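Local coordinates for proteasome assembly chaperone family protein (Pyrococcus furiosus DSM 3638, PDB 3WZ2) that probably acts as a chaperone in proteasome assembly, being an archaeal homolog of the proteasome-assembly chaperones with a PAC2-family fold, at residues A190-V195 against P210-A215; K99-Y104 against T157-K162; L44-I49 against N78-A83. One frame throughout, in Å; residues are numbered along the deposited sequence.

Contact 1. Residues A190-V195 against P210-A215; sequences AAANVV and PLLKEA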
# COMPACT_ATOMS: atom_id res chain seq x y z
N ALA B 190 -28.15 21.82 -15.91
CA ALA B 190 -28.43 21.42 -14.56
C ALA B 190 -27.74 22.30 -13.54
O ALA B 190 -28.36 22.72 -12.57
CB ALA B 190 -28.04 19.95 -14.33
N ALA B 191 -26.50 22.69 -13.81
CA ALA B 191 -25.82 23.64 -12.94
C ALA B 191 -26.60 24.93 -12.81
O ALA B 191 -26.75 25.50 -11.73
CB ALA B 191 -24.41 23.90 -13.41
N ALA B 192 -27.08 25.43 -13.93
CA ALA B 192 -27.85 26.66 -13.95
C ALA B 192 -29.11 26.51 -13.14
O ALA B 192 -29.47 27.43 -12.41
CB ALA B 192 -28.19 27.05 -15.38
N ASN B 193 -29.80 25.37 -13.27
CA ASN B 193 -30.97 25.12 -12.43
C ASN B 193 -30.64 25.21 -10.93
O ASN B 193 -31.40 25.76 -10.14
CB ASN B 193 -31.57 23.73 -12.71
CG ASN B 193 -32.08 23.57 -14.15
OD1 ASN B 193 -32.38 24.54 -14.80
ND2 ASN B 193 -32.25 22.31 -14.59
N VAL B 194 -29.49 24.66 -10.55
CA VAL B 194 -29.07 24.68 -9.16
C VAL B 194 -28.72 26.09 -8.70
O VAL B 194 -29.11 26.52 -7.61
CB VAL B 194 -27.89 23.72 -8.92
CG1 VAL B 194 -27.28 23.96 -7.58
CG2 VAL B 194 -28.39 22.29 -9.05
N VAL B 195 -28.02 26.84 -9.54
CA VAL B 195 -27.72 28.21 -9.20
C VAL B 195 -28.99 29.06 -8.99
O VAL B 195 -29.05 29.84 -8.05
CB VAL B 195 -26.84 28.89 -10.25
CG1 VAL B 195 -26.72 30.38 -9.98
CG2 VAL B 195 -25.49 28.23 -10.25
N PRO B 210 -25.54 34.05 -18.56
CA PRO B 210 -24.19 33.80 -19.07
C PRO B 210 -23.73 32.31 -19.06
O PRO B 210 -22.96 31.87 -19.92
CB PRO B 210 -23.29 34.66 -18.16
CG PRO B 210 -24.20 35.66 -17.56
CD PRO B 210 -25.53 34.98 -17.41
N LEU B 211 -24.26 31.54 -18.12
CA LEU B 211 -24.00 30.09 -18.06
C LEU B 211 -24.69 29.36 -19.19
O LEU B 211 -24.11 28.45 -19.80
CB LEU B 211 -24.54 29.52 -16.74
CG LEU B 211 -24.00 28.23 -16.15
CD1 LEU B 211 -22.52 28.12 -16.43
CD2 LEU B 211 -24.31 27.94 -14.68
N LEU B 212 -25.97 29.67 -19.41
CA LEU B 212 -26.72 29.02 -20.48
C LEU B 212 -26.11 29.41 -21.84
O LEU B 212 -26.10 28.60 -22.75
CB LEU B 212 -28.20 29.38 -20.41
CG LEU B 212 -28.94 28.94 -19.13
CD1 LEU B 212 -30.36 29.48 -19.14
CD2 LEU B 212 -28.95 27.43 -18.99
N LYS B 213 -25.60 30.63 -21.94
CA LYS B 213 -25.00 31.16 -23.16
C LYS B 213 -23.74 30.38 -23.55
O LYS B 213 -23.50 30.09 -24.74
CB LYS B 213 -24.70 32.67 -22.99
CG LYS B 213 -23.46 33.16 -23.75
CD LYS B 213 -23.48 34.66 -24.06
CE LYS B 213 -23.26 34.91 -25.55
NZ LYS B 213 -23.22 36.35 -25.89
N GLU B 214 -22.97 29.98 -22.55
CA GLU B 214 -21.76 29.24 -22.81
C GLU B 214 -21.89 27.75 -22.56
O GLU B 214 -20.89 27.05 -22.53
CB GLU B 214 -20.65 29.77 -21.95
CG GLU B 214 -20.38 31.24 -22.10
CD GLU B 214 -19.33 31.76 -21.08
OE1 GLU B 214 -18.50 30.94 -20.54
OE2 GLU B 214 -19.35 32.98 -20.75
N ALA B 215 -23.11 27.24 -22.49
CA ALA B 215 -23.33 25.83 -22.19
C ALA B 215 -22.56 24.89 -23.12
O ALA B 215 -21.89 23.94 -22.64
CB ALA B 215 -24.82 25.48 -22.24
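Two consecutive helices on one face of the central beta-sheet meet here through leucines of the short helix 209-213 and alanines of helix 188-202. The backbones come nearest at Ala192 and Leu211, whose CA atoms are 6.6 Å apart. The small alanine side chains let the leucines reach the helix surface. One branch of Leu211, CD2, does the touching. It lies against the backbone of Ala192, with Leu211 CD2 3.8 Å from Ala192 N. It also meets Ala191, with Leu211 CD2 4.2 Å from Ala191 CB. CB of Leu211 already points toward helix 188-202, and CG opposite the backbone N (chi1 -157°) carries CD2 on to it. Leu212 has a different first torsion (chi1 -62°), with CG opposite its own carbonyl carbon. Its CB does not face helix 188-202 squarely, but its branched end swings nearer. The contact has no hydrogen bond, and the side chains that meet are all apolar. Phe39 of helix 32-43 also packs on Leu211, and Ile35 of that helix packs on Ala191, so a third helix joins the cluster. Just beyond the leucines, Glu214 leaves helical geometry and stands at the N-cap position of helix 215-221, within a predicted coiled-coil region. The two CD2 methyls converge on one small group: Ala192 CB is 4.0 Å from Leu211 CD2 and 3.7 Å from Leu212 CD2.

Contact 2. Residues K99-Y104 against T157-K162; sequences KEIVNY and TGMSGK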
# COMPACT_ATOMS: atom_id res chain seq x y z
N LYS B 99 -13.70 16.28 7.23
CA LYS B 99 -13.47 16.44 8.66
C LYS B 99 -12.87 17.82 8.99
O LYS B 99 -13.32 18.48 9.93
CB LYS B 99 -12.61 15.28 9.23
CG LYS B 99 -13.28 13.89 9.16
CD LYS B 99 -14.22 13.67 10.34
CE LYS B 99 -15.19 12.61 9.97
NZ LYS B 99 -15.97 12.05 11.11
N GLU B 100 -11.84 18.25 8.27
CA GLU B 100 -11.25 19.57 8.55
C GLU B 100 -12.20 20.71 8.22
O GLU B 100 -12.26 21.70 8.92
CB GLU B 100 -9.96 19.79 7.78
CG GLU B 100 -8.82 18.88 8.17
CD GLU B 100 -8.41 19.01 9.65
OE1 GLU B 100 -8.28 20.15 10.16
OE2 GLU B 100 -8.25 17.94 10.29
N ILE B 101 -12.97 20.55 7.14
CA ILE B 101 -13.95 21.56 6.81
C ILE B 101 -14.99 21.70 7.95
O ILE B 101 -15.31 22.79 8.38
CB ILE B 101 -14.65 21.23 5.49
CG1 ILE B 101 -13.69 21.47 4.34
CG2 ILE B 101 -15.92 22.05 5.34
CD1 ILE B 101 -14.20 20.99 2.98
N VAL B 102 -15.48 20.57 8.46
CA VAL B 102 -16.46 20.62 9.51
C VAL B 102 -15.89 21.21 10.81
O VAL B 102 -16.55 21.99 11.45
CB VAL B 102 -17.06 19.23 9.73
CG1 VAL B 102 -17.86 19.17 11.02
CG2 VAL B 102 -17.92 18.87 8.54
N ASN B 103 -14.67 20.85 11.18
CA ASN B 103 -14.02 21.49 12.33
C ASN B 103 -13.94 23.00 12.16
O ASN B 103 -14.20 23.72 13.11
CB ASN B 103 -12.60 20.95 12.57
CG ASN B 103 -12.59 19.51 13.06
OD1 ASN B 103 -13.58 19.06 13.66
ND2 ASN B 103 -11.49 18.78 12.83
N TYR B 104 -13.59 23.47 10.96
CA TYR B 104 -13.54 24.87 10.70
C TYR B 104 -14.92 25.50 10.87
O TYR B 104 -15.07 26.52 11.50
CB TYR B 104 -12.99 25.15 9.30
CG TYR B 104 -13.12 26.58 8.87
CD1 TYR B 104 -12.10 27.48 9.07
CD2 TYR B 104 -14.27 27.01 8.25
CE1 TYR B 104 -12.25 28.81 8.68
CE2 TYR B 104 -14.43 28.32 7.87
CZ TYR B 104 -13.43 29.22 8.08
OH TYR B 104 -13.60 30.52 7.68
N THR B 157 -23.23 10.33 -2.86
CA THR B 157 -21.84 9.88 -2.66
C THR B 157 -20.87 11.05 -2.78
O THR B 157 -21.23 12.13 -3.25
CB THR B 157 -21.40 8.86 -3.71
OG1 THR B 157 -21.60 9.44 -5.01
CG2 THR B 157 -22.24 7.59 -3.58
N GLY B 158 -19.69 10.89 -2.22
CA GLY B 158 -18.68 11.91 -2.30
C GLY B 158 -18.79 12.97 -1.22
O GLY B 158 -19.50 12.80 -0.20
N MET B 159 -18.09 14.07 -1.47
CA MET B 159 -18.00 15.15 -0.50
C MET B 159 -19.38 15.61 -0.06
O MET B 159 -19.59 15.88 1.13
CB MET B 159 -17.17 16.32 -1.09
CG MET B 159 -17.06 17.55 -0.20
SD MET B 159 -16.21 17.25 1.34
CE MET B 159 -14.49 17.25 0.83
N SER B 160 -20.29 15.77 -1.02
CA SER B 160 -21.59 16.37 -0.72
C SER B 160 -22.36 15.53 0.28
O SER B 160 -22.89 16.03 1.26
CB SER B 160 -22.41 16.57 -2.00
OG SER B 160 -21.78 17.61 -2.75
N GLY B 161 -22.37 14.21 0.06
CA GLY B 161 -22.98 13.28 1.04
C GLY B 161 -22.33 13.33 2.42
O GLY B 161 -23.00 13.29 3.44
N LYS B 162 -21.01 13.40 2.44
CA LYS B 162 -20.28 13.35 3.70
C LYS B 162 -20.51 14.60 4.50
O LYS B 162 -20.77 14.54 5.68
CB LYS B 162 -18.77 13.15 3.49
CG LYS B 162 -18.02 12.79 4.78
CD LYS B 162 -18.40 11.38 5.23
CE LYS B 162 -18.02 11.04 6.65
NZ LYS B 162 -16.57 10.88 6.80
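No ring or other flat group is involved where Lys99 meets Lys162 and Ile101 meets Met159; there are no faces or edges to match, and flexible chains do the touching. The methyl end of Met159 faces the end of Ile101, with Met159 CE 4.3 Å from Ile101 CD1. Met159 leaves its helix with CG opposite the backbone N (chi1 177°). Bends at its next two torsions then bring CE over to helix 91-107. That methionine also rests on Val94, Ile97 and Ala98 of the same helix. The lysines cross at a slant one layer out. Lys162 NZ comes within 3.9 Å of Lys99 CE, an approach to the aliphatic chain, while Lys99 NZ and Lys162 NZ are 4.5 Å apart. Lys162 reaches there by bending at chi2 (70°) and again at chi4 (-71°). The Glu166 carboxylate, in a salt bridge with Lys99 NZ, probably offsets part of the charge. Lys162 NZ makes a weak hydrogen bond to Asn95 OD1. The second subunit also packs here: its Leu55 on Lys99 and its Pro59 on Lys162, and its Ser61 OG is hydrogen-bonded to Gly161 O. The arrangement is that of two neighbouring helices covering one face of the sheet in an alpha/beta/alpha layered fold, with an apolar contact inside and lysines at a subunit interface.

Contact 3. Residues L44-I49 against N78-A83; sequences LDMDLI and NNIIIA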
# COMPACT_ATOMS: atom_id res chain seq x y z
N LEU B 44 -19.93 36.48 -8.54
CA LEU B 44 -19.93 37.30 -7.34
C LEU B 44 -18.58 37.97 -7.08
O LEU B 44 -18.39 38.55 -6.02
CB LEU B 44 -20.31 36.45 -6.11
CG LEU B 44 -21.76 35.94 -6.12
CD1 LEU B 44 -21.98 34.84 -5.10
CD2 LEU B 44 -22.74 37.09 -5.87
N ASP B 45 -17.65 37.86 -8.03
CA ASP B 45 -16.38 38.58 -7.96
C ASP B 45 -15.60 38.23 -6.69
O ASP B 45 -15.09 39.10 -6.00
CB ASP B 45 -16.63 40.09 -8.04
CG ASP B 45 -15.35 40.89 -8.35
OD1 ASP B 45 -14.53 40.42 -9.18
OD2 ASP B 45 -15.17 41.96 -7.74
N MET B 46 -15.50 36.94 -6.38
CA MET B 46 -14.91 36.54 -5.11
C MET B 46 -13.40 36.60 -5.20
O MET B 46 -12.84 36.41 -6.25
CB MET B 46 -15.38 35.13 -4.75
CG MET B 46 -16.88 35.09 -4.52
SD MET B 46 -17.35 33.67 -3.53
CE MET B 46 -18.96 34.16 -2.98
N ASP B 47 -12.75 36.83 -4.07
CA ASP B 47 -11.32 36.65 -3.95
C ASP B 47 -10.99 35.22 -3.56
O ASP B 47 -11.76 34.56 -2.85
CB ASP B 47 -10.73 37.59 -2.88
CG ASP B 47 -11.15 39.04 -3.10
OD1 ASP B 47 -10.95 39.56 -4.23
OD2 ASP B 47 -11.72 39.65 -2.17
N LEU B 48 -9.82 34.76 -3.98
CA LEU B 48 -9.21 33.59 -3.43
C LEU B 48 -8.79 33.87 -1.98
O LEU B 48 -7.98 34.74 -1.75
CB LEU B 48 -7.99 33.22 -4.27
CG LEU B 48 -7.21 32.00 -3.81
CD1 LEU B 48 -8.04 30.75 -4.01
CD2 LEU B 48 -5.91 31.89 -4.60
N ILE B 49 -9.34 33.13 -1.02
CA ILE B 49 -9.03 33.40 0.39
C ILE B 49 -8.29 32.27 1.11
O ILE B 49 -7.81 32.46 2.21
CB ILE B 49 -10.29 33.80 1.21
CG1 ILE B 49 -11.36 32.70 1.17
CG2 ILE B 49 -10.84 35.12 0.70
CD1 ILE B 49 -12.43 32.85 2.25
N ASN B 78 -17.57 38.66 1.61
CA ASN B 78 -18.44 38.94 2.78
C ASN B 78 -18.56 37.67 3.61
O ASN B 78 -17.54 37.15 4.04
CB ASN B 78 -19.80 39.49 2.35
CG ASN B 78 -19.67 40.82 1.62
OD1 ASN B 78 -18.84 41.65 1.98
ND2 ASN B 78 -20.47 41.01 0.58
N ASN B 79 -19.77 37.14 3.80
CA ASN B 79 -19.97 36.02 4.72
C ASN B 79 -20.02 34.70 3.96
O ASN B 79 -20.29 33.66 4.54
CB ASN B 79 -21.23 36.23 5.58
CG ASN B 79 -22.48 36.45 4.75
OD1 ASN B 79 -22.44 37.07 3.68
ND2 ASN B 79 -23.61 35.91 5.21
N ILE B 80 -19.77 34.73 2.66
CA ILE B 80 -19.91 33.55 1.83
C ILE B 80 -18.55 32.96 1.47
O ILE B 80 -17.63 33.70 1.09
CB ILE B 80 -20.69 33.84 0.55
CG1 ILE B 80 -22.07 34.37 0.94
CG2 ILE B 80 -20.84 32.56 -0.27
CD1 ILE B 80 -22.92 34.81 -0.19
N ILE B 81 -18.43 31.64 1.60
CA ILE B 81 -17.26 30.89 1.16
C ILE B 81 -17.72 29.86 0.16
O ILE B 81 -18.72 29.18 0.38
CB ILE B 81 -16.58 30.18 2.33
CG1 ILE B 81 -16.16 31.18 3.42
CG2 ILE B 81 -15.39 29.37 1.84
CD1 ILE B 81 -15.65 30.54 4.68
N ILE B 82 -16.98 29.74 -0.95
CA ILE B 82 -17.21 28.69 -1.94
C ILE B 82 -15.99 27.81 -2.05
O ILE B 82 -14.88 28.32 -2.21
CB ILE B 82 -17.53 29.29 -3.30
CG1 ILE B 82 -18.84 30.07 -3.16
CG2 ILE B 82 -17.68 28.21 -4.35
CD1 ILE B 82 -19.31 30.67 -4.43
N ALA B 83 -16.18 26.50 -1.97
CA ALA B 83 -15.11 25.53 -2.03
C ALA B 83 -15.13 24.82 -3.37
O ALA B 83 -16.16 24.23 -3.73
CB ALA B 83 -15.27 24.51 -0.91
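Met46 lays its thioether end across Ile80 and Ile82, meeting each side chain at about a right angle. SD is over the end of Ile82, with Met46 SD 3.7 Å from Ile82 CD1. The methyl reaches further along the strand, and Met46 CE is 3.7 Å from Ile80 CG2. CE also touches Ile82, at 3.8 Å from Met46 CE to Ile82 CD1. The chain of Met46 is extended beyond CG (chi2 -159°, chi3 162°), which gives it the length to span the gap. That gap exists because strand 72-77 lies between strands 47-53 and 80-85 in the sheet. Met46 N takes part in the Schellman motif that ends helix 32-43, with Asp45 as its C-prime residue. Ala37 and Leu40 of that helix pack on Ile82, so Met46 and the helix share this face of the sheet. On the other face Ile49 leans towards Ile81, with Ile49 CD1 4.3 Å from Ile81 CG1. The two segments share no hydrogen bond, while Asp47 and Ile49 make backbone bonds to strand 72-77. Contact between the segments themselves is therefore hydrophobic: 216 Å² is buried without a polar pair between them.

How the contacts relate
The three contacts follow the layers of one alpha/beta/alpha fold. Contact 1 and contact 2 lie on opposite sides of the chain's centre, their centres 25 Å apart and their nearest atoms about 10 Å apart. Contact 3 is in the sheet between them. Its centre is 18 Å from that of contact 2 and 19 Å from that of contact 1. Only contacts 2 and 3 touch: Tyr104 OH packs 3.6 Å from Ile81 CD1, where helix 91-107 follows strand 80-85. Helix 32-43 links the other pair, since it packs on side chains of contacts 1 and 3. Contact 2 adjoins the second subunit, whereas no other chain of the assembly touches contact 1.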